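Local coordinates for protein O-succinylhomoserine sulfhydrylase (Mycobacterium tuberculosis, PDB 3NDN) that probably makes L-homocysteine for methionine biosynthesis from O-succinyl-L-homoserine and hydrogen sulfide, using pyridoxal 5'-phosphate as cofactor, at residues Lys19-Pro22 with Asp23-Gln27; Phe134-Ser138 with Glu139-Arg143; Glu275-Ala278 with Ile279-His283; Arg302-Tyr306 with Pro307-Ser311; Leu333-Glu337 with Asp338-Gln342. All coordinates share one frame; numbering follows the deposited sequence.

Interaction 1: Lys19-Pro22 with Asp23-Gln27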
# COMPACT_ATOMS: atom_id res chain seq x y z
N LYS A 19 -6.66 13.83 19.54
CA LYS A 19 -5.75 14.77 20.20
C LYS A 19 -6.20 16.22 19.91
O LYS A 19 -6.17 16.66 18.75
CB LYS A 19 -4.30 14.54 19.76
N ALA A 20 -6.63 16.92 20.96
CA ALA A 20 -7.15 18.29 20.85
C ALA A 20 -6.03 19.31 20.64
O ALA A 20 -4.96 19.20 21.25
CB ALA A 20 -7.98 18.65 22.09
N LEU A 21 -6.27 20.29 19.76
CA LEU A 21 -5.28 21.33 19.45
C LEU A 21 -5.46 22.57 20.34
O LEU A 21 -6.55 22.80 20.85
CB LEU A 21 -5.36 21.69 17.96
CG LEU A 21 -5.06 20.58 16.93
CD1 LEU A 21 -4.97 21.15 15.53
CD2 LEU A 21 -3.78 19.82 17.26
N PRO A 22 -4.38 23.37 20.54
CA PRO A 22 -4.53 24.64 21.29
C PRO A 22 -5.61 25.58 20.73
O PRO A 22 -5.91 25.55 19.54
CB PRO A 22 -3.14 25.30 21.16
CG PRO A 22 -2.20 24.17 20.93
CD PRO A 22 -2.97 23.10 20.21
N ASP A 23 -6.17 26.42 21.60
CA ASP A 23 -7.20 27.38 21.22
C ASP A 23 -6.69 28.37 20.17
O ASP A 23 -5.59 28.92 20.30
CB ASP A 23 -7.67 28.15 22.46
CG ASP A 23 -8.65 29.24 22.13
OD1 ASP A 23 -9.82 28.91 21.86
OD2 ASP A 23 -8.24 30.43 22.14
N GLY A 24 -7.48 28.58 19.12
CA GLY A 24 -7.23 29.65 18.15
C GLY A 24 -6.33 29.36 16.96
O GLY A 24 -6.07 30.26 16.16
N VAL A 25 -5.86 28.12 16.83
CA VAL A 25 -4.98 27.74 15.71
C VAL A 25 -5.68 27.89 14.34
O VAL A 25 -6.90 27.73 14.24
CB VAL A 25 -4.38 26.29 15.88
CG1 VAL A 25 -3.41 26.24 17.05
CG2 VAL A 25 -5.47 25.25 16.04
N SER A 26 -4.90 28.19 13.30
CA SER A 26 -5.44 28.46 11.96
C SER A 26 -5.77 27.20 11.13
O SER A 26 -5.47 26.06 11.54
CB SER A 26 -4.47 29.34 11.19
OG SER A 26 -3.31 28.59 10.84
N GLN A 27 -6.40 27.43 9.97
CA GLN A 27 -6.77 26.38 8.99
C GLN A 27 -5.54 25.57 8.51
O GLN A 27 -5.62 24.36 8.35
CB GLN A 27 -7.51 27.00 7.78
CG GLN A 27 -8.49 26.05 7.03
CD GLN A 27 -9.16 26.70 5.81
OE1 GLN A 27 -8.52 27.42 5.04
NE2 GLN A 27 -10.45 26.40 5.61
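A type II beta turn from Pro22 to Val25 bends the N-terminal arm sharply just ahead of helix 27-33, and so lays the side chain of Val25 against Leu21 and Pro22. Asp23 and Gly24 form the two central corners. Gly24 has a positive phi of 88°, a conformation in which any CB would be jammed against the carbonyl oxygen of Asp23, so glycine suits this corner. At the entry to the turn, the ring of Pro22 restrains its own phi.

Val25 carries the contact through both of its methyls. Its chi1 of -67° sets CG1 anti to the carbonyl carbon and CG2 between the backbone N and that carbon, which brings the pair up to the carbonyl of Pro22: Val25 CG2 is 3.5 Å and Val25 CG1 3.6 Å from Pro22 O. CG2 of Val25 also reaches Leu21 CB at 4.0 Å, the two side chains crossing at about a right angle. On the other branch, Val25 CG1 approaches Pro22 CB at 4.2 Å. A compact, branched residue fits this place because it fills the inside of the bend without a long arm. The carboxylate of Asp23, by contrast, stands on the exposed outer corner, as befits a charged group.

Leu21 and Val25 both rest on Val30 of helix 27-33, while Pro22 packs on Leu353 of the second subunit. Ser26, at the N-cap position, gives its backbone N-H to Asp404 OD2 of that same subunit. The whole is a tight turn leading into a helix N-terminus, within an N-terminal arm held against a neighbouring subunit of the tetramer.

Interaction 2: Phe134-Ser138 with Glu139-Arg143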
# COMPACT_ATOMS: atom_id res chain seq x y z
N PHE A 134 -26.12 15.54 -13.05
CA PHE A 134 -27.35 15.77 -13.81
C PHE A 134 -28.15 14.47 -13.98
O PHE A 134 -29.37 14.47 -13.79
CB PHE A 134 -27.08 16.44 -15.18
CG PHE A 134 -28.34 16.79 -15.97
CD1 PHE A 134 -29.03 17.98 -15.71
CD2 PHE A 134 -28.81 15.94 -16.96
CE1 PHE A 134 -30.20 18.30 -16.43
CE2 PHE A 134 -29.99 16.25 -17.68
CZ PHE A 134 -30.68 17.43 -17.41
N VAL A 135 -27.45 13.37 -14.29
CA VAL A 135 -28.10 12.05 -14.45
C VAL A 135 -28.78 11.60 -13.15
O VAL A 135 -29.89 11.07 -13.18
CB VAL A 135 -27.11 10.95 -14.94
CG1 VAL A 135 -27.77 9.57 -14.92
CG2 VAL A 135 -26.56 11.27 -16.32
N VAL A 136 -28.12 11.84 -12.01
CA VAL A 136 -28.67 11.54 -10.69
C VAL A 136 -29.98 12.34 -10.45
O VAL A 136 -30.98 11.77 -9.99
CB VAL A 136 -27.65 11.83 -9.53
CG1 VAL A 136 -28.33 11.91 -8.17
CG2 VAL A 136 -26.53 10.78 -9.49
N CYS A 137 -29.97 13.63 -10.78
CA CYS A 137 -31.12 14.51 -10.50
C CYS A 137 -32.29 14.34 -11.49
O CYS A 137 -33.46 14.47 -11.10
CB CYS A 137 -30.67 15.97 -10.44
SG CYS A 137 -29.57 16.44 -9.03
N SER A 138 -31.97 14.05 -12.75
CA SER A 138 -32.99 14.00 -13.80
C SER A 138 -33.56 12.60 -14.06
O SER A 138 -34.73 12.48 -14.47
CB SER A 138 -32.47 14.61 -15.11
OG SER A 138 -31.50 13.76 -15.71
N GLU A 139 -32.75 11.55 -13.84
CA GLU A 139 -33.16 10.19 -14.20
C GLU A 139 -33.22 9.17 -13.05
O GLU A 139 -34.23 8.46 -12.91
CB GLU A 139 -32.27 9.63 -15.32
CG GLU A 139 -32.31 10.43 -16.64
CD GLU A 139 -31.30 9.91 -17.66
OE1 GLU A 139 -30.98 8.70 -17.63
OE2 GLU A 139 -30.84 10.70 -18.51
N ILE A 140 -32.15 9.08 -12.26
CA ILE A 140 -32.06 8.04 -11.23
C ILE A 140 -33.03 8.26 -10.06
O ILE A 140 -33.75 7.34 -9.67
CB ILE A 140 -30.60 7.81 -10.74
CG1 ILE A 140 -29.73 7.29 -11.90
CG2 ILE A 140 -30.56 6.83 -9.54
CD1 ILE A 140 -28.22 7.17 -11.60
N LEU A 141 -33.07 9.47 -9.51
CA LEU A 141 -33.98 9.75 -8.41
C LEU A 141 -35.49 9.80 -8.82
O LEU A 141 -36.33 9.28 -8.10
CB LEU A 141 -33.54 10.99 -7.60
CG LEU A 141 -32.32 10.76 -6.69
CD1 LEU A 141 -31.79 12.08 -6.11
CD2 LEU A 141 -32.64 9.77 -5.56
N PRO A 142 -35.81 10.42 -9.98
CA PRO A 142 -37.22 10.35 -10.42
C PRO A 142 -37.74 8.92 -10.72
O PRO A 142 -38.94 8.67 -10.56
CB PRO A 142 -37.23 11.23 -11.68
CG PRO A 142 -36.13 12.26 -11.40
CD PRO A 142 -35.05 11.39 -10.78
N ARG A 143 -36.85 7.99 -11.10
CA ARG A 143 -37.25 6.57 -11.29
C ARG A 143 -37.73 5.96 -9.95
O ARG A 143 -38.55 5.04 -9.93
CB ARG A 143 -36.11 5.75 -11.92
CG ARG A 143 -36.40 4.24 -12.12
CD ARG A 143 -35.25 3.55 -12.87
NE ARG A 143 -35.30 2.08 -12.88
CZ ARG A 143 -34.67 1.30 -12.00
NH1 ARG A 143 -33.96 1.83 -11.01
NH2 ARG A 143 -34.75 -0.03 -12.11
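Val135 O accepts two backbone N-H groups from the next turn, Glu139 N at 3.0 Å and Ile140 N at 3.1 Å. The Ile140 bond lies in the carbonyl plane, whereas the Glu139 donor is tilted 33° from it. Leu141 N bonds in turn to Val136 O at 3.1 Å; this i+5 spacing, like that from Ile140 to Val135, marks a wider pi-type turn in the helix. Ser138 OG folds back to Phe134 O at 3.0 Å, from above the carbonyl plane, and with Ser138 N it makes that oxygen a double acceptor. Small and hydroxyl-bearing, serine can do this while its CB lies over one face of the Phe134 ring, offset toward the rim.

Helix 131-143 is the crossover of a beta-alpha-beta unit between the parallel strands 122-126 and 147-151. Pro142 has no N-H to give, and the helix kinks there; Pro142 CG lies 3.4 Å from Ser138 O. Cys137 O is taken instead by Thr148 OG1 of strand 147-151.

Along the apolar flanks, Val136 CG1 meets Leu141 CD1 at 4.0 Å, the two side chains running side by side, and Leu141 continues onto Phe110 and Leu113. Val135 CG1 touches Ile140 CD1 at 4.1 Å, and both residues pack on His257 of the third subunit. Glu139 extends its chain to put OE1 in a salt bridge with Lys253 of that same subunit.

Interaction 3: Glu275-Ala278 with Ile279-His283; sequences ETLA and IRVQH
The guanidinium of Arg280 has the CA of Leu277 over one face and Thr276 OG1 at its edge, exactly in its plane. Arg280 NE gives its hydrogen to that hydroxyl oxygen over 2.9 Å, nearly straight at 170°. A bend at chi3 (-68°) folds the arginine back toward the N-terminal end of the helix, and Thr276, with OG1 lodged between its backbone N and carbonyl carbon, presents the oxygen to it. The other nitrogens are engaged too: NH2 with Gly273 O and NH1 with His228 O, next to Lys227, the residue predicted to carry the cofactor. Bonds from all three nitrogens probably fix the rotation of this buried group, and arginine is suited to the place because it can serve three acceptors at once.

Thr276 meets Arg280 a second time, its O accepting Arg280 N at 3.1 Å. The same i+4 spacing links Val281 N to Leu277 O at 2.9 Å and Gln282 N to Ala278 O at 3.1 Å. One residue earlier the pattern opens, and a water donates to Glu275 O at 3.1 Å while accepting from Ile279 N at 3.2 Å. On the apolar flank Leu277 CD1 lies 3.8 Å from Val281 CG2, the two side chains pointing the same way.

The contact spans the entry and first turns of helix 277-296. Leu277 and Val281 pack on Leu209 of helix 207-210, and Thr276 packs on Arg280 of the second subunit, so the helix start lies between helix 207-210 of its own chain and the second subunit.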
# COMPACT_ATOMS: atom_id res chain seq x y z
N GLU A 275 -2.61 17.52 4.45
CA GLU A 275 -1.49 18.27 5.09
C GLU A 275 -0.90 19.36 4.18
O GLU A 275 -0.46 20.40 4.66
CB GLU A 275 -0.37 17.34 5.53
CG GLU A 275 -0.80 16.31 6.61
CD GLU A 275 0.32 15.40 7.09
OE1 GLU A 275 1.51 15.63 6.74
OE2 GLU A 275 0.00 14.45 7.86
N THR A 276 -0.87 19.10 2.87
CA THR A 276 -0.31 20.06 1.89
C THR A 276 -1.34 20.86 1.09
O THR A 276 -0.97 21.66 0.19
CB THR A 276 0.66 19.36 0.88
OG1 THR A 276 -0.05 18.31 0.21
CG2 THR A 276 1.89 18.79 1.57
N LEU A 277 -2.63 20.70 1.40
CA LEU A 277 -3.69 21.35 0.60
C LEU A 277 -3.53 22.87 0.52
O LEU A 277 -3.61 23.46 -0.59
CB LEU A 277 -5.10 20.96 1.11
CG LEU A 277 -6.39 21.39 0.36
CD1 LEU A 277 -6.49 20.81 -1.04
CD2 LEU A 277 -7.62 21.01 1.16
N ALA A 278 -3.29 23.50 1.67
CA ALA A 278 -3.15 24.97 1.73
C ALA A 278 -2.11 25.55 0.78
O ALA A 278 -2.43 26.45 -0.03
CB ALA A 278 -2.89 25.43 3.19
N ILE A 279 -0.86 25.06 0.86
CA ILE A 279 0.21 25.55 -0.04
C ILE A 279 0.03 25.16 -1.53
O ILE A 279 0.37 25.96 -2.42
CB ILE A 279 1.65 25.24 0.46
CG1 ILE A 279 1.92 23.73 0.55
CG2 ILE A 279 1.94 25.98 1.80
CD1 ILE A 279 3.43 23.38 0.77
N ARG A 280 -0.49 23.96 -1.79
CA ARG A 280 -0.84 23.54 -3.17
C ARG A 280 -1.91 24.43 -3.83
O ARG A 280 -1.73 24.92 -4.98
CB ARG A 280 -1.25 22.05 -3.19
CG ARG A 280 -0.06 21.08 -2.98
CD ARG A 280 -0.46 19.62 -3.19
NE ARG A 280 -1.39 19.07 -2.19
CZ ARG A 280 -2.71 18.91 -2.39
NH1 ARG A 280 -3.26 19.29 -3.54
NH2 ARG A 280 -3.48 18.39 -1.44
N VAL A 281 -3.02 24.67 -3.12
CA VAL A 281 -4.07 25.56 -3.66
C VAL A 281 -3.56 27.00 -3.85
O VAL A 281 -3.74 27.59 -4.94
CB VAL A 281 -5.40 25.51 -2.83
CG1 VAL A 281 -6.40 26.56 -3.35
CG2 VAL A 281 -6.02 24.13 -2.91
N GLN A 282 -2.88 27.55 -2.84
CA GLN A 282 -2.22 28.87 -2.96
C GLN A 282 -1.39 29.03 -4.25
O GLN A 282 -1.55 30.03 -4.97
CB GLN A 282 -1.34 29.14 -1.72
CG GLN A 282 -0.57 30.47 -1.73
CD GLN A 282 0.40 30.62 -0.55
OE1 GLN A 282 0.57 29.70 0.26
NE2 GLN A 282 1.04 31.77 -0.45
N HIS A 283 -0.53 28.05 -4.55
CA HIS A 283 0.36 28.16 -5.70
C HIS A 283 -0.38 27.98 -7.04
O HIS A 283 -0.15 28.77 -7.99
CB HIS A 283 1.56 27.21 -5.55
CG HIS A 283 2.69 27.78 -4.73
ND1 HIS A 283 2.66 27.84 -3.36
CD2 HIS A 283 3.86 28.34 -5.11
CE1 HIS A 283 3.77 28.41 -2.92
NE2 HIS A 283 4.52 28.72 -3.96
O HOH W 1 -0.10 23.23 3.38

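Interaction 4: Arg302-Tyr306 with Pro307-Ser311; sequences RWVRY and PYLPS
Strand 303-305 leaves the edge of its sheet through a type I beta turn, Tyr306 to Leu309, closed by Leu309 N donating to Tyr306 O over 3.1 Å. Pro307 occupies the second position with phi -63°, an angle its ring readily supplies.

Tyr306 is the central side chain. With CG anti to the backbone N (chi1 -175°), its ring lies beside the turn. CD1 of Tyr306 comes to 3.7 Å from Pro307 CD, the two side chains crossing at about a right angle, and on the other flank of the ring Tyr306 CE2 lies 3.9 Å from Tyr308 CB. Leu309 points back toward the strand: its CB is 3.3 Å from Tyr306 O, and its CD2 meets Val304 CG1 at 3.9 Å. A branched valine on the strand and a longer leucine after the turn thus meet across the bend.

Around this, Tyr306 packs on Gln289 and Ala292 of helix 277-296, and Pro307 on Ala318 of helix 315-321. The tyrosines suit positions that are apolar around the ring but polar at the tip: Tyr306 OH bonds to Gly326 O and Tyr308 OH to Met322 O. Between the two halves, then, a single backbone hydrogen bond sets the turn and apolar contact does the rest, while the buried hydroxyl of Tyr306 is paid for by a bond to a main-chain carbonyl.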
# COMPACT_ATOMS: atom_id res chain seq x y z
N ARG A 302 -10.45 34.71 -28.49
CA ARG A 302 -11.69 35.53 -28.50
C ARG A 302 -12.15 36.02 -27.11
O ARG A 302 -12.44 37.21 -26.94
CB ARG A 302 -12.84 34.80 -29.22
CG ARG A 302 -14.14 35.65 -29.34
CD ARG A 302 -15.28 34.90 -30.05
NE ARG A 302 -14.97 34.63 -31.45
CZ ARG A 302 -15.45 33.60 -32.16
NH1 ARG A 302 -16.27 32.71 -31.61
NH2 ARG A 302 -15.09 33.46 -33.43
N TRP A 303 -12.28 35.10 -26.14
CA TRP A 303 -12.70 35.43 -24.77
C TRP A 303 -12.13 34.43 -23.75
O TRP A 303 -11.78 33.30 -24.11
CB TRP A 303 -14.24 35.51 -24.62
CG TRP A 303 -15.07 34.26 -25.02
CD1 TRP A 303 -15.85 34.13 -26.13
CD2 TRP A 303 -15.22 33.02 -24.28
NE1 TRP A 303 -16.46 32.89 -26.15
CE2 TRP A 303 -16.09 32.19 -25.02
CE3 TRP A 303 -14.70 32.53 -23.07
CZ2 TRP A 303 -16.46 30.90 -24.61
CZ3 TRP A 303 -15.05 31.24 -22.65
CH2 TRP A 303 -15.93 30.44 -23.42
N VAL A 304 -12.02 34.87 -22.50
CA VAL A 304 -11.61 34.01 -21.38
C VAL A 304 -12.69 34.00 -20.30
O VAL A 304 -13.36 35.01 -20.06
CB VAL A 304 -10.24 34.47 -20.77
CG1 VAL A 304 -9.80 33.56 -19.60
CG2 VAL A 304 -9.15 34.51 -21.83
N ARG A 305 -12.87 32.86 -19.63
CA ARG A 305 -13.72 32.81 -18.44
C ARG A 305 -12.90 32.32 -17.24
O ARG A 305 -12.37 31.21 -17.25
CB ARG A 305 -14.98 31.95 -18.67
CG ARG A 305 -16.10 32.61 -19.49
CD ARG A 305 -16.81 33.72 -18.72
NE ARG A 305 -17.95 34.26 -19.48
CZ ARG A 305 -17.89 35.28 -20.33
NH1 ARG A 305 -16.74 35.93 -20.55
NH2 ARG A 305 -18.98 35.68 -20.96
N TYR A 306 -12.77 33.20 -16.24
CA TYR A 306 -12.08 32.95 -14.98
C TYR A 306 -12.67 33.96 -13.98
O TYR A 306 -12.72 35.15 -14.28
CB TYR A 306 -10.55 33.15 -15.12
CG TYR A 306 -9.74 32.79 -13.86
CD1 TYR A 306 -9.60 31.46 -13.44
CD2 TYR A 306 -9.10 33.79 -13.10
CE1 TYR A 306 -8.86 31.13 -12.30
CE2 TYR A 306 -8.35 33.47 -11.95
CZ TYR A 306 -8.24 32.14 -11.56
OH TYR A 306 -7.53 31.83 -10.41
N PRO A 307 -13.14 33.48 -12.81
CA PRO A 307 -13.93 34.32 -11.88
C PRO A 307 -13.21 35.55 -11.29
O PRO A 307 -13.88 36.49 -10.88
CB PRO A 307 -14.29 33.34 -10.74
CG PRO A 307 -14.25 32.00 -11.39
CD PRO A 307 -13.03 32.10 -12.29
N TYR A 308 -11.87 35.52 -11.23
CA TYR A 308 -11.10 36.65 -10.68
C TYR A 308 -10.48 37.55 -11.77
O TYR A 308 -9.62 38.40 -11.50
CB TYR A 308 -10.06 36.17 -9.64
CG TYR A 308 -10.45 36.42 -8.18
CD1 TYR A 308 -9.56 37.04 -7.31
CD2 TYR A 308 -11.73 36.09 -7.69
CE1 TYR A 308 -9.90 37.31 -5.99
CE2 TYR A 308 -12.07 36.35 -6.34
CZ TYR A 308 -11.15 36.97 -5.51
OH TYR A 308 -11.44 37.25 -4.19
N LEU A 309 -10.92 37.34 -13.01
CA LEU A 309 -10.66 38.27 -14.12
C LEU A 309 -11.76 39.36 -14.13
O LEU A 309 -12.94 39.02 -14.20
CB LEU A 309 -10.63 37.49 -15.44
CG LEU A 309 -9.88 38.00 -16.67
CD1 LEU A 309 -8.40 38.30 -16.36
CD2 LEU A 309 -10.02 37.00 -17.82
N PRO A 310 -11.38 40.66 -14.07
CA PRO A 310 -12.39 41.75 -13.94
C PRO A 310 -13.48 41.81 -15.02
O PRO A 310 -14.58 42.32 -14.75
CB PRO A 310 -11.53 43.02 -13.93
CG PRO A 310 -10.21 42.56 -13.36
CD PRO A 310 -10.01 41.18 -13.93
N SER A 311 -13.20 41.27 -16.20
CA SER A 311 -14.19 41.15 -17.28
C SER A 311 -15.26 40.05 -17.13
O SER A 311 -16.17 39.97 -17.96
CB SER A 311 -13.46 40.93 -18.61
OG SER A 311 -12.69 39.75 -18.55

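Interaction 5: Leu333-Glu337 with Asp338-Gln342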
# COMPACT_ATOMS: atom_id res chain seq x y z
N LEU A 333 -11.19 30.16 -29.02
CA LEU A 333 -10.35 30.61 -30.13
C LEU A 333 -11.11 31.58 -31.03
O LEU A 333 -12.32 31.43 -31.23
CB LEU A 333 -9.86 29.41 -30.95
CG LEU A 333 -8.87 28.45 -30.27
CD1 LEU A 333 -8.78 27.13 -31.01
CD2 LEU A 333 -7.48 29.06 -30.12
N ASP A 334 -10.40 32.57 -31.57
CA ASP A 334 -11.01 33.54 -32.49
C ASP A 334 -10.84 33.08 -33.94
O ASP A 334 -9.79 33.28 -34.55
CB ASP A 334 -10.42 34.94 -32.28
CG ASP A 334 -11.17 36.03 -33.08
OD1 ASP A 334 -12.37 35.88 -33.39
OD2 ASP A 334 -10.54 37.06 -33.38
N CYS A 335 -11.88 32.43 -34.46
CA CYS A 335 -11.90 31.91 -35.83
C CYS A 335 -13.35 31.57 -36.23
O CYS A 335 -14.21 31.41 -35.36
CB CYS A 335 -10.99 30.67 -35.95
SG CYS A 335 -11.55 29.21 -35.03
N PRO A 336 -13.63 31.47 -37.55
CA PRO A 336 -14.98 31.09 -38.00
C PRO A 336 -15.45 29.74 -37.41
O PRO A 336 -14.63 28.82 -37.27
CB PRO A 336 -14.84 30.99 -39.52
CG PRO A 336 -13.67 31.85 -39.86
CD PRO A 336 -12.73 31.74 -38.69
N GLU A 337 -16.74 29.64 -37.08
CA GLU A 337 -17.27 28.45 -36.39
C GLU A 337 -17.23 27.17 -37.23
O GLU A 337 -17.11 26.08 -36.67
CB GLU A 337 -18.68 28.72 -35.80
CG GLU A 337 -19.30 27.55 -34.97
CD GLU A 337 -18.67 27.33 -33.58
OE1 GLU A 337 -17.99 28.25 -33.08
OE2 GLU A 337 -18.86 26.24 -32.98
N ASP A 338 -17.32 27.30 -38.56
CA ASP A 338 -17.27 26.13 -39.46
C ASP A 338 -15.90 25.43 -39.55
O ASP A 338 -15.78 24.35 -40.13
CB ASP A 338 -17.82 26.47 -40.87
CG ASP A 338 -17.24 27.75 -41.46
OD1 ASP A 338 -16.08 28.11 -41.15
OD2 ASP A 338 -17.95 28.41 -42.25
N VAL A 339 -14.88 26.06 -38.96
CA VAL A 339 -13.52 25.49 -38.93
C VAL A 339 -12.95 25.39 -37.49
O VAL A 339 -11.82 24.93 -37.29
CB VAL A 339 -12.57 26.28 -39.89
CG1 VAL A 339 -12.13 27.61 -39.29
CG2 VAL A 339 -11.35 25.43 -40.27
N ALA A 340 -13.75 25.79 -36.49
CA ALA A 340 -13.30 25.89 -35.09
C ALA A 340 -12.86 24.54 -34.48
O ALA A 340 -11.88 24.50 -33.74
CB ALA A 340 -14.36 26.56 -34.22
N LYS A 341 -13.57 23.46 -34.80
CA LYS A 341 -13.20 22.12 -34.32
C LYS A 341 -11.78 21.74 -34.78
O LYS A 341 -10.97 21.26 -33.98
CB LYS A 341 -14.21 21.04 -34.76
CG LYS A 341 -13.91 19.63 -34.24
CD LYS A 341 -14.97 18.58 -34.64
CE LYS A 341 -14.63 17.20 -34.05
NZ LYS A 341 -15.67 16.14 -34.27
N GLN A 342 -11.50 21.96 -36.07
CA GLN A 342 -10.19 21.67 -36.65
C GLN A 342 -9.09 22.48 -35.95
O GLN A 342 -7.98 21.99 -35.73
CB GLN A 342 -10.16 21.99 -38.16
CG GLN A 342 -10.74 20.92 -39.07
CD GLN A 342 -10.78 21.35 -40.54
OE1 GLN A 342 -11.52 22.26 -40.91
NE2 GLN A 342 -9.99 20.69 -41.38
O HOH W 2 -16.25 23.39 -36.21
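Glu337 meets Asp338 and Ala340 where the chain enters helix 340-350, with Val339 at the N-cap position. Starting from the backbone, Glu337 CB lies 3.4 Å from Asp338 N. CG, anti to the backbone N (chi1 -176°), is farther from that nitrogen, and a bend at chi2 (73°) then turns the carboxylate so that Glu337 OE1 comes 4.2 Å from Ala340 CB. At the tip OE2 accepts the backbone N-H of Asp390, a distant part of the chain for which glutamate has the needed reach.

The main chain supplies the other bonds. Val339 N donates to Pro336 O at 3.2 Å, from above the carbonyl plane, and Ala340 N makes a weak bond to Glu337 O. A water also donates to Glu337 O and accepts from Lys341 N at 3.0 Å. The valine at the cap position brings no side-chain oxygen, and here the water serves this N-H of the first helical turn. Alanine is small enough for the buried inner side of the turn, where Cys335 turns its sulfur inward: Cys335 SG sits 3.8 Å from Ala340 CA and 3.9 Å from Ala340 CB.

The five contacts follow one another along the chain without overlap. Interaction 1 lies in the N-terminal arm and interaction 2 on a helix flanking the seven-stranded sheet, their centres about 41 Å apart on opposite sides of the chain's centre. Interaction 3 opens helix 277-296, which leads directly to strand 301-305 and interaction 4; the centres of these two are about 23 Å apart. Interactions 4 and 5 belong to the five-stranded sheet and its connections, and touch: Arg302 NE is in a long, weak ion pair with Asp334 OD1 at 3.5 Å. Interactions 1 and 3 meet the second subunit, 2 and 5 the third, so four of these local contacts also lie at subunit boundaries of the tetramer, interaction 5 through Lys341 alone.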